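SusD superfamily protein (Bacteroides vulgatus ATCC 8482, PDB 3JQ0) probably binds nutrients, most likely sugars, at the bacterial outer membrane. Local coordinates at residues A[28-33]-A[112-117]; A[33-38]-A[442-447]; A[74-79]-A[116-121]. All coordinates share one frame; numbering follows the deposited sequence. Where two conformers were deposited one is given.

In the fold
All three contacts are buried rather than superficial, yet they illustrate how chemistry varies with place in one fold. Contact 2 lies deepest, about 6 Å from its centre to that of the chain, and is the polar one: a carboxylate and a water bind the backbone of a distant turn and the residues just after it. Contact 1, about 9 Å out, is an aromatic cluster with its own internal hydrogen bond. Contact 3, about 15 Å out, is apolar, built mainly on Leu-118 and selenomethionine Met-75, with the ring of partly exposed Tyr-76. Helix 97-122 serves contacts 1 and 3, which share His-117, while helix 27-34 serves contacts 1 and 2, with Leu-33 in both segments.

Contact 1 of 3, residues A[28-33]-A[112-117]; sequences YNFFLL and AYLYFH
Phe-30 and His-117 both carry CG anti to the carbonyl carbon and beside the backbone N (chi1 -59° and -81°), which sets each CG on the side facing the other helix. Tyr-113 takes the other course, with CG anti to the backbone N, and the end of its side chain comes to the Phe-30 ring. Phe-30 is the hub. Its plane is nearly parallel to that of the imidazole, but the rings are slid apart and barely overlap. Phe-30 CD1 lies over one face of the imidazole toward its rim, 3.4 Å from His-117 NE2. Tyr-113 meets the same phenyl ring in a T-shaped pair, edge toward face, with centroids 5.4 Å apart. Its hydroxyl lies above the rim of that phenyl face, Tyr-113 OH being 3.8 Å from Phe-30 CD2. At the edge of Phe-30, the methyl Leu-114 CD2 touches CZ, also at 3.8 Å.

The two polar members are locked to each other one helical turn apart. His-117 NE2 donates to Tyr-113 OH over 2.9 Å, almost straight and in the imidazole plane. On its other nitrogen, ND1, His-117 is hydrogen-bonded to the hydroxyl of Tyr-450; together the two bonds restrain the turn of the buried imidazole, and the first also fixes the tyrosine hydroxyl. Leu-33 CD1 adds a looser contact with the imidazole. The axes of the two short segments pass 12.1 Å apart at closest, at a crossing angle of 39°; bulky rings bridge that separation as an aromatic cluster in the helical core of this SusD-family fold.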
# COMPACT_ATOMS: atom_id res chain seq x y z
N TYR A 28 -8.45 2.37 3.67
CA TYR A 28 -8.19 3.73 3.27
C TYR A 28 -7.07 4.35 4.12
O TYR A 28 -6.14 4.97 3.60
CB TYR A 28 -9.49 4.54 3.34
CG TYR A 28 -9.32 6.00 2.98
CD1 TYR A 28 -8.69 6.38 1.83
CD2 TYR A 28 -9.85 6.98 3.80
CE1 TYR A 28 -8.57 7.73 1.50
CE2 TYR A 28 -9.76 8.30 3.50
CZ TYR A 28 -9.10 8.69 2.34
OH TYR A 28 -9.00 10.03 2.02
N ASN A 29 -7.16 4.20 5.45
CA ASN A 29 -6.09 4.70 6.31
C ASN A 29 -4.74 4.08 5.98
O ASN A 29 -3.73 4.79 6.04
CB ASN A 29 -6.42 4.50 7.77
CG ASN A 29 -7.40 5.49 8.32
OD1 ASN A 29 -7.74 6.47 7.68
ND2 ASN A 29 -7.84 5.24 9.56
N PHE A 30 -4.67 2.81 5.62
CA PHE A 30 -3.38 2.22 5.25
C PHE A 30 -2.83 2.91 4.03
O PHE A 30 -1.62 3.14 3.93
CB PHE A 30 -3.50 0.69 5.02
CG PHE A 30 -4.00 -0.09 6.20
CD1 PHE A 30 -3.72 0.29 7.53
CD2 PHE A 30 -4.76 -1.24 6.02
CE1 PHE A 30 -4.21 -0.44 8.61
CE2 PHE A 30 -5.25 -1.97 7.10
CZ PHE A 30 -4.99 -1.55 8.39
N PHE A 31 -3.67 3.20 3.03
CA PHE A 31 -3.27 4.00 1.89
C PHE A 31 -2.71 5.35 2.32
O PHE A 31 -1.63 5.76 1.90
CB PHE A 31 -4.40 4.15 0.89
CG PHE A 31 -4.20 5.22 -0.13
CD1 PHE A 31 -3.28 5.06 -1.18
CD2 PHE A 31 -4.88 6.42 -0.01
CE1 PHE A 31 -3.13 6.11 -2.10
CE2 PHE A 31 -4.71 7.45 -0.92
CZ PHE A 31 -3.83 7.28 -1.96
N LEU A 32 -3.49 6.07 3.14
CA LEU A 32 -3.08 7.41 3.53
C LEU A 32 -1.76 7.43 4.28
O LEU A 32 -0.95 8.35 4.10
CB LEU A 32 -4.15 8.08 4.41
CG LEU A 32 -5.51 8.43 3.75
CD1 LEU A 32 -6.41 9.05 4.83
CD2 LEU A 32 -5.34 9.30 2.52
N LEU A 33 -1.56 6.44 5.16
CA LEU A 33 -0.33 6.38 5.92
C LEU A 33 0.85 6.04 5.05
O LEU A 33 1.97 6.51 5.32
CB LEU A 33 -0.46 5.31 7.04
CG LEU A 33 -1.42 5.68 8.17
CD1 LEU A 33 -1.58 4.49 9.10
CD2 LEU A 33 -0.92 6.89 8.93
N ALA A 112 0.63 -7.55 15.11
CA ALA A 112 1.94 -7.03 14.70
C ALA A 112 1.78 -6.06 13.52
O ALA A 112 2.45 -5.03 13.47
CB ALA A 112 2.86 -8.18 14.34
N TYR A 113 0.91 -6.41 12.57
CA TYR A 113 0.70 -5.59 11.39
C TYR A 113 0.22 -4.19 11.75
O TYR A 113 0.71 -3.17 11.26
CB TYR A 113 -0.32 -6.32 10.49
CG TYR A 113 -0.64 -5.57 9.23
CD1 TYR A 113 0.23 -5.54 8.14
CD2 TYR A 113 -1.81 -4.83 9.13
CE1 TYR A 113 -0.06 -4.78 6.99
CE2 TYR A 113 -2.11 -4.11 7.99
CZ TYR A 113 -1.25 -4.05 6.96
OH TYR A 113 -1.51 -3.24 5.86
N LEU A 114 -0.75 -4.11 12.65
CA LEU A 114 -1.27 -2.83 13.07
C LEU A 114 -0.22 -2.05 13.86
O LEU A 114 -0.03 -0.85 13.61
CB LEU A 114 -2.57 -2.99 13.87
CG LEU A 114 -3.75 -3.55 13.11
CD1 LEU A 114 -4.94 -3.80 14.02
CD2 LEU A 114 -4.17 -2.61 11.95
N TYR A 115 0.46 -2.70 14.79
CA TYR A 115 1.50 -2.03 15.51
C TYR A 115 2.62 -1.53 14.62
O TYR A 115 3.26 -0.50 14.94
CB TYR A 115 2.05 -2.85 16.68
CG TYR A 115 1.19 -2.73 17.94
CD1 TYR A 115 1.17 -1.56 18.66
CD2 TYR A 115 0.36 -3.76 18.35
CE1 TYR A 115 0.35 -1.42 19.78
CE2 TYR A 115 -0.41 -3.66 19.49
CZ TYR A 115 -0.42 -2.50 20.20
OH TYR A 115 -1.22 -2.30 21.33
N PHE A 116 2.89 -2.20 13.49
CA PHE A 116 3.95 -1.76 12.57
C PHE A 116 3.52 -0.50 11.78
O PHE A 116 4.35 0.38 11.54
CB PHE A 116 4.37 -2.92 11.68
CG PHE A 116 5.55 -2.62 10.78
CD1 PHE A 116 6.74 -2.11 11.29
CD2 PHE A 116 5.47 -2.88 9.42
CE1 PHE A 116 7.81 -1.86 10.47
CE2 PHE A 116 6.56 -2.62 8.60
CZ PHE A 116 7.74 -2.13 9.13
N HIS A 117 2.24 -0.37 11.43
CA HIS A 117 1.73 0.93 10.94
C HIS A 117 1.90 2.00 12.00
O HIS A 117 2.32 3.13 11.74
CB HIS A 117 0.28 0.84 10.53
CG HIS A 117 0.04 0.27 9.17
ND1 HIS A 117 0.40 0.90 8.00
CD2 HIS A 117 -0.62 -0.86 8.81
CE1 HIS A 117 0.01 0.16 6.99
NE2 HIS A 117 -0.60 -0.93 7.45

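Contact 2 of 3, residues A[33-38]-A[442-447]; sequences LGEPRA and FMFEGK
Glu-35 reaches across to Phe-444 and Gly-446 and holds the type II beta turn that runs from Phe-442 to Glu-445, a carboxylate gripping the backbone of a loop. Glu-35 OE1 accepts from Gly-446 N at 2.9 Å, met nearly along its C-O axis, whereas Glu-35 OE2 uses its syn lone pair for Phe-444 N at 3.0 Å. Tyr-41 OH is a second hydrogen-bonding partner of OE2, which helps to fix the carboxylate and probably favours its charged form. A water joins this first shell. It donates to Glu-35 OE1 over 2.7 Å and to Phe-442 O, and accepts from Lys-447 N, tying the start of the turn to Lys-447, two residues past its end.

CG of the glutamate is anti to the backbone N (chi1 175°) and CD continues the extended chain (chi2 171°). Further out, Glu-35 itself opens a type I turn to Ala-38 just after helix 27-34. Elsewhere in the loop between helices 430-441 and 448-455, Glu-445 makes salt bridges with Lys-341 and Arg-363, while Lys-447 NZ is hydrogen-bonded to Ile-361 O. Gly-34 and Gly-446 have the nearest CA atoms, and the lack of a CB on Gly-34 lets the backbones come this close: Gly-34 CA makes a C-H...O contact of 3.2 Å with Gly-446 O.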
# COMPACT_ATOMS: atom_id res chain seq x y z
N LEU A 33 -1.56 6.44 5.16
CA LEU A 33 -0.33 6.38 5.92
C LEU A 33 0.85 6.04 5.05
O LEU A 33 1.97 6.51 5.32
CB LEU A 33 -0.46 5.31 7.04
CG LEU A 33 -1.42 5.68 8.17
CD1 LEU A 33 -1.58 4.49 9.10
CD2 LEU A 33 -0.92 6.89 8.93
N GLY A 34 0.65 5.25 3.99
CA GLY A 34 1.77 4.71 3.25
C GLY A 34 2.15 5.41 1.97
O GLY A 34 3.22 5.10 1.43
N GLU A 35 1.33 6.37 1.48
CA GLU A 35 1.55 6.93 0.15
C GLU A 35 1.52 8.46 0.00
O GLU A 35 2.51 9.01 -0.47
CB GLU A 35 0.72 6.19 -0.89
CG GLU A 35 0.76 6.76 -2.27
CD GLU A 35 0.10 5.87 -3.32
OE1 GLU A 35 0.08 4.64 -3.13
OE2 GLU A 35 -0.38 6.40 -4.36
N PRO A 36 0.41 9.16 0.32
CA PRO A 36 0.28 10.54 -0.14
C PRO A 36 1.17 11.60 0.47
O PRO A 36 1.16 12.72 -0.07
CB PRO A 36 -1.20 10.87 0.06
CG PRO A 36 -1.88 9.56 0.14
CD PRO A 36 -0.89 8.65 0.78
N ARG A 37 1.92 11.32 1.53
CA ARG A 37 2.92 12.30 1.99
C ARG A 37 4.16 12.40 1.11
O ARG A 37 4.97 13.29 1.32
CB ARG A 37 3.30 12.01 3.45
CG ARG A 37 2.20 12.29 4.44
CD ARG A 37 2.60 12.09 5.88
NE ARG A 37 3.62 13.07 6.22
CZ ARG A 37 4.28 13.10 7.37
NH1 ARG A 37 4.00 12.25 8.33
NH2 ARG A 37 5.20 14.05 7.57
N ALA A 38 4.32 11.49 0.14
CA ALA A 38 5.48 11.51 -0.76
C ALA A 38 5.18 12.41 -1.96
O ALA A 38 4.59 13.48 -1.78
CB ALA A 38 5.91 10.06 -1.10
N PHE A 442 3.50 0.25 -7.67
CA PHE A 442 2.60 0.31 -6.53
C PHE A 442 1.80 1.60 -6.40
O PHE A 442 1.29 1.89 -5.32
CB PHE A 442 3.34 0.02 -5.20
CG PHE A 442 3.86 -1.40 -5.13
CD1 PHE A 442 2.97 -2.47 -5.05
CD2 PHE A 442 5.22 -1.67 -5.17
CE1 PHE A 442 3.44 -3.79 -4.99
CE2 PHE A 442 5.67 -2.96 -5.11
CZ PHE A 442 4.80 -4.02 -5.10
N MSE A 443 1.58 2.35 -7.49
CA MSE A 443 0.72 3.51 -7.36
C MSE A 443 -0.62 3.15 -6.79
O MSE A 443 -1.23 2.13 -7.20
CB MSE A 443 0.51 4.22 -8.72
CG MSE A 443 1.75 4.71 -9.38
SE MSE A 443 1.38 5.84 -10.90
CE MSE A 443 0.91 7.43 -9.86
N PHE A 444 -1.14 3.97 -5.86
CA PHE A 444 -2.45 3.76 -5.24
C PHE A 444 -2.52 2.54 -4.30
O PHE A 444 -3.58 2.19 -3.85
CB PHE A 444 -3.61 3.73 -6.27
CG PHE A 444 -3.45 4.76 -7.34
CD1 PHE A 444 -3.44 6.12 -7.04
CD2 PHE A 444 -3.20 4.41 -8.66
CE1 PHE A 444 -3.21 7.08 -7.97
CE2 PHE A 444 -2.97 5.38 -9.63
CZ PHE A 444 -2.97 6.72 -9.27
N GLU A 445 -1.37 1.94 -3.97
CA GLU A 445 -1.30 0.80 -3.10
C GLU A 445 -0.65 1.09 -1.76
O GLU A 445 -0.48 0.18 -0.96
CB GLU A 445 -0.67 -0.41 -3.79
CG GLU A 445 -1.53 -0.98 -4.92
CD GLU A 445 -0.82 -2.11 -5.64
OE1 GLU A 445 -0.84 -3.23 -5.05
OE2 GLU A 445 -0.32 -1.91 -6.77
N GLY A 446 -0.30 2.33 -1.49
CA GLY A 446 0.10 2.66 -0.12
C GLY A 446 1.55 2.37 0.26
O GLY A 446 1.83 2.06 1.41
N LYS A 447 2.47 2.49 -0.70
CA LYS A 447 3.87 2.09 -0.49
C LYS A 447 4.90 3.22 -0.50
O LYS A 447 5.88 3.12 0.24
CB LYS A 447 4.31 1.06 -1.51
CG LYS A 447 3.36 -0.13 -1.65
CD LYS A 447 3.07 -0.87 -0.35
CE LYS A 447 2.18 -2.08 -0.57
NZ LYS A 447 1.80 -2.79 0.70
O HOH W 1 2.65 3.72 -3.30

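Contact 3 of 3, residues A[74-79]-A[116-121]; sequences DMYKII and FHLLRS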
# COMPACT_ATOMS: atom_id res chain seq x y z
N ASP A 74 -7.95 4.91 14.39
CA ASP A 74 -8.91 4.06 15.01
C ASP A 74 -8.42 2.61 15.14
O ASP A 74 -9.21 1.67 15.19
CB ASP A 74 -10.22 4.18 14.25
CG ASP A 74 -11.35 3.67 15.01
OD1 ASP A 74 -11.37 3.82 16.26
OD2 ASP A 74 -12.22 3.06 14.37
N MSE A 75 -7.11 2.42 15.20
CA MSE A 75 -6.56 1.05 15.26
C MSE A 75 -6.67 0.36 16.60
O MSE A 75 -6.73 -0.86 16.66
CB MSE A 75 -5.15 1.03 14.71
CG MSE A 75 -5.09 1.25 13.22
SE MSE A 75 -3.25 1.07 12.55
CE MSE A 75 -2.84 2.89 12.27
N TYR A 76 -6.74 1.13 17.69
CA TYR A 76 -6.74 0.51 19.01
C TYR A 76 -7.99 -0.31 19.30
O TYR A 76 -7.94 -1.32 19.97
CB TYR A 76 -6.48 1.48 20.13
CG TYR A 76 -5.00 1.76 20.27
CD1 TYR A 76 -4.18 0.88 20.96
CD2 TYR A 76 -4.40 2.86 19.70
CE1 TYR A 76 -2.80 1.10 21.09
CE2 TYR A 76 -3.01 3.08 19.79
CZ TYR A 76 -2.22 2.22 20.50
OH TYR A 76 -0.89 2.48 20.60
N LYS A 77 -9.14 0.09 18.78
CA LYS A 77 -10.32 -0.75 19.08
C LYS A 77 -10.25 -2.05 18.27
O LYS A 77 -10.85 -3.03 18.68
CB LYS A 77 -11.64 -0.01 18.97
CG LYS A 77 -12.03 0.40 17.58
CD LYS A 77 -13.44 1.03 17.68
CE LYS A 77 -13.97 1.74 16.47
NZ LYS A 77 -14.09 0.80 15.35
N ILE A 78 -9.50 -2.08 17.13
CA ILE A 78 -9.23 -3.36 16.46
C ILE A 78 -8.31 -4.22 17.29
O ILE A 78 -8.56 -5.40 17.51
CB ILE A 78 -8.64 -3.19 15.02
CG1 ILE A 78 -9.39 -2.10 14.23
CG2 ILE A 78 -8.57 -4.51 14.31
CD1 ILE A 78 -8.80 -1.82 12.87
N ILE A 79 -7.24 -3.61 17.77
CA ILE A 79 -6.27 -4.28 18.62
C ILE A 79 -6.97 -4.92 19.83
O ILE A 79 -6.70 -6.08 20.19
CB ILE A 79 -5.11 -3.32 19.01
CG1 ILE A 79 -4.26 -3.02 17.77
CG2 ILE A 79 -4.24 -3.91 20.13
CD1 ILE A 79 -3.34 -1.80 17.93
N PHE A 116 2.89 -2.20 13.49
CA PHE A 116 3.95 -1.76 12.57
C PHE A 116 3.52 -0.50 11.78
O PHE A 116 4.35 0.38 11.54
CB PHE A 116 4.37 -2.92 11.68
CG PHE A 116 5.55 -2.62 10.78
CD1 PHE A 116 6.74 -2.11 11.29
CD2 PHE A 116 5.47 -2.88 9.42
CE1 PHE A 116 7.81 -1.86 10.47
CE2 PHE A 116 6.56 -2.62 8.60
CZ PHE A 116 7.74 -2.13 9.13
N HIS A 117 2.24 -0.37 11.43
CA HIS A 117 1.73 0.93 10.94
C HIS A 117 1.90 2.00 12.00
O HIS A 117 2.32 3.13 11.74
CB HIS A 117 0.28 0.84 10.53
CG HIS A 117 0.04 0.27 9.17
ND1 HIS A 117 0.40 0.90 8.00
CD2 HIS A 117 -0.62 -0.86 8.81
CE1 HIS A 117 0.01 0.16 6.99
NE2 HIS A 117 -0.60 -0.93 7.45
N LEU A 118 1.54 1.67 13.24
CA LEU A 118 1.64 2.66 14.34
C LEU A 118 3.09 3.11 14.57
O LEU A 118 3.36 4.28 14.74
CB LEU A 118 1.02 2.11 15.65
CG LEU A 118 -0.50 1.87 15.64
CD1 LEU A 118 -0.94 1.18 16.93
CD2 LEU A 118 -1.21 3.21 15.48
N LEU A 119 4.02 2.14 14.57
CA LEU A 119 5.45 2.47 14.78
C LEU A 119 5.96 3.44 13.71
O LEU A 119 6.59 4.43 14.02
CB LEU A 119 6.27 1.19 14.69
CG LEU A 119 7.76 1.39 14.79
CD1 LEU A 119 8.22 1.89 16.16
CD2 LEU A 119 8.50 0.12 14.39
N ARG A 120 5.67 3.14 12.44
CA ARG A 120 6.19 3.94 11.34
C ARG A 120 5.53 5.31 11.25
O ARG A 120 6.10 6.24 10.71
CB ARG A 120 6.05 3.17 10.02
CG ARG A 120 6.93 1.92 9.94
CD ARG A 120 6.75 1.22 8.61
NE ARG A 120 5.45 0.55 8.57
CZ ARG A 120 4.99 -0.06 7.49
NH1 ARG A 120 5.69 -0.07 6.37
NH2 ARG A 120 3.79 -0.63 7.52
N SER A 121 4.31 5.40 11.78
CA SER A 121 3.49 6.61 11.62
C SER A 121 3.54 7.52 12.84
O SER A 121 3.74 8.71 12.71
CB SER A 121 2.06 6.22 11.24
OG SER A 121 2.08 5.55 9.98
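His-117 enters this interface through its aliphatic root: CB lies 4.1 Å from the selenium of Met-75, a selenomethionine, whose side chain crosses that of the histidine at about a right angle. Leu-118, next in sequence, carries most of the contact, and its two methyls divide the work. CD2 packs on Met-75 CE at 3.6 Å, the closest approach between the segments, and the two side chains slide past each other in opposite directions. The Met-75 chain is extended to SE and then bends (chi3 -105°), which places CE against both Leu-118 and His-117 CB. CD1 of Leu-118 turns instead to Tyr-76, meeting CZ at 3.9 Å, and to Ile-79 CD1, which it approaches tip to tip at 4.0 Å. One branched side chain thus fits among three residues of the facing helix. The hydroxyl of Tyr-76 finds its partner elsewhere, in Val-126 O.

Further on, Arg-120 turns back over its own helix. Its NE sits 3.3 Å above the centre of the Phe-116 ring in a cation-pi contact and also donates to Phe-116 O. That carbonyl is gripped from opposite faces of its plane, by Arg-120 N on one and Arg-120 NE on the other.

The segments run nearly antiparallel, at 150°, as expected where helices 75-91 and 97-122 form a hairpin across a short connection. Leu-118 packs between them where 75-91 begins. Phe-116 packs on helices 149-167 and 182-199, and Met-75 also touches Leu-33, so this part of helix 97-122 has helices 27-34, 75-91, 149-167 and 182-199 among its neighbours.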